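Long-range contact in dihydrofolate reductase (Enterococcus faecalis, PDB 4M7U), which reduces 7,8-dihydrofolate to tetrahydrofolate with NADPH, a step that probably supports glycine, purine and DNA precursor synthesis: residues A148-G152 / A161-E165. Coordinates in Å, arbitrary orientation, origin at the centre of the assembly. Residue numbers count along the deposited sequence, not the author numbering.
Sequences ATVPG and AHDYE
Extended strands 148-151 and 162-165, antiparallel at 154° with axes 4.6 Å apart, form the loop end of the C-terminal hairpin of the dihydrofolate reductase fold; 144-151 is an edge strand of the main sheet. A148 opens the pairing, its O 3.5 Å from E165 CA in a CA-H...O contact. T149 faces E165 in a non-hydrogen-bonded pair (CA-CA 4.5 Å); its t rotamer holds OG1 2.6 Å from water 1 and 2.5 Å from water 2, which donate to D163 OD1 and E165 OE2. V150 and Y164 are the hydrogen-bonded pair: V150 N to Y164 O 3.0 Å, Y164 N to V150 O 2.8 Å. On their shared face, branched V150 brings CG1 3.7 Å from Y164 CB, while the Y164 ring also meets F38 of helix 33-43. P151 suits a non-hydrogen-bonded site opposite D163 (CA-CA 4.4 Å), where no amide hydrogen is required. G152 N donates a 2.8 Å hydrogen bond to H162 O; its CA lies over the H162 ring, held by ND1 to Y160 O, where a CB would clash with NE2. Three N-H...O bonds set the register, while water joins T149 to acids already paired: D163 hydrogen-bonds H127, E165 hydrogen-bonds Y167 and salt-bridges R123.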
loop_
_atom_site.group_PDB
_atom_site.type_symbol
_atom_site.label_atom_id
_atom_site.label_comp_id
_atom_site.label_asym_id
_atom_site.label_seq_id
_atom_site.Cartn_x
_atom_site.Cartn_y
_atom_site.Cartn_z
ATOM N N ALA A 148 -14.533 8.592 5.404
ATOM C CA ALA A 148 -15.373 7.413 5.530
ATOM C C ALA A 148 -14.799 6.419 6.538
ATOM O O ALA A 148 -13.579 6.360 6.756
ATOM C CB ALA A 148 -15.586 6.748 4.172
ATOM N N THR A 149 -15.692 5.656 7.160
ATOM C CA THR A 149 -15.292 4.586 8.056
ATOM C C THR A 149 -16.405 3.559 8.115
ATOM O O THR A 149 -17.591 3.918 8.168
ATOM C CB THR A 149 -14.914 5.112 9.479
ATOM O OG1 THR A 149 -14.326 4.053 10.247
ATOM C CG2 THR A 149 -16.133 5.694 10.219
ATOM N N VAL A 150 -16.026 2.284 8.052
ATOM C CA VAL A 150 -16.981 1.183 8.207
ATOM C C VAL A 150 -16.363 0.043 9.029
ATOM O O VAL A 150 -15.231 -0.396 8.767
ATOM C CB VAL A 150 -17.502 0.674 6.833
ATOM C CG1 VAL A 150 -16.368 0.190 5.977
ATOM C CG2 VAL A 150 -18.510 -0.455 7.009
ATOM N N PRO A 151 -17.090 -0.424 10.051
ATOM C CA PRO A 151 -16.551 -1.509 10.876
ATOM C C PRO A 151 -16.537 -2.802 10.081
ATOM O O PRO A 151 -17.414 -2.996 9.249
ATOM C CB PRO A 151 -17.559 -1.608 12.028
ATOM C CG PRO A 151 -18.824 -1.054 11.469
ATOM C CD PRO A 151 -18.415 0.028 10.511
ATOM N N GLY A 152 -15.560 -3.668 10.316
ATOM C CA GLY A 152 -15.533 -4.935 9.611
ATOM C C GLY A 152 -16.268 -6.018 10.381
ATOM O O GLY A 152 -16.333 -5.990 11.623
ATOM N N ALA A 161 -11.614 -7.224 15.863
ATOM C CA ALA A 161 -12.389 -6.035 15.538
ATOM C C ALA A 161 -11.517 -5.170 14.646
ATOM O O ALA A 161 -10.311 -5.058 14.874
ATOM C CB ALA A 161 -12.758 -5.264 16.798
ATOM N N HIS A 162 -12.113 -4.557 13.629
ATOM C CA HIS A 162 -11.330 -3.735 12.722
ATOM C C HIS A 162 -12.205 -2.695 12.039
ATOM O O HIS A 162 -13.430 -2.855 11.978
ATOM C CB HIS A 162 -10.592 -4.625 11.704
ATOM C CG HIS A 162 -11.494 -5.529 10.913
ATOM N ND1 HIS A 162 -12.047 -6.679 11.442
ATOM C CD2 HIS A 162 -11.930 -5.456 9.630
ATOM C CE1 HIS A 162 -12.785 -7.272 10.520
ATOM N NE2 HIS A 162 -12.734 -6.562 9.416
ATOM N N ASP A 163 -11.575 -1.618 11.565
ATOM C CA ASP A 163 -12.271 -0.597 10.791
ATOM C C ASP A 163 -11.595 -0.393 9.448
ATOM O O ASP A 163 -10.361 -0.461 9.346
ATOM C CB ASP A 163 -12.356 0.737 11.555
ATOM C CG ASP A 163 -13.272 0.655 12.763
ATOM O OD1 ASP A 163 -14.509 0.625 12.577
ATOM O OD2 ASP A 163 -12.761 0.590 13.898
ATOM N N TYR A 164 -12.413 -0.182 8.417
ATOM C CA TYR A 164 -11.920 0.221 7.112
ATOM C C TYR A 164 -12.104 1.731 6.958
ATOM O O TYR A 164 -13.246 2.225 6.878
ATOM C CB TYR A 164 -12.691 -0.508 6.008
ATOM C CG TYR A 164 -12.490 -2.008 6.000
ATOM C CD1 TYR A 164 -13.371 -2.853 6.667
ATOM C CD2 TYR A 164 -11.422 -2.585 5.306
ATOM C CE1 TYR A 164 -13.191 -4.239 6.655
ATOM C CE2 TYR A 164 -11.236 -3.975 5.287
ATOM C CZ TYR A 164 -12.121 -4.789 5.964
ATOM O OH TYR A 164 -11.936 -6.164 5.944
ATOM N N GLU A 165 -10.990 2.462 6.898
ATOM C CA GLU A 165 -11.050 3.915 6.859
ATOM C C GLU A 165 -10.589 4.492 5.520
ATOM O O GLU A 165 -9.692 3.949 4.876
ATOM C CB GLU A 165 -10.189 4.502 7.983
ATOM C CG GLU A 165 -10.502 3.953 9.366
ATOM C CD GLU A 165 -9.576 4.523 10.426
ATOM O OE1 GLU A 165 -8.463 4.991 10.062
ATOM O OE2 GLU A 165 -9.958 4.515 11.621
HETATM O O HOH W 1 -16.011 2.389 11.393
HETATM O O HOH W 2 -12.644 4.517 12.044
HETATM O O HOH W 3 -15.009 -4.910 13.661
#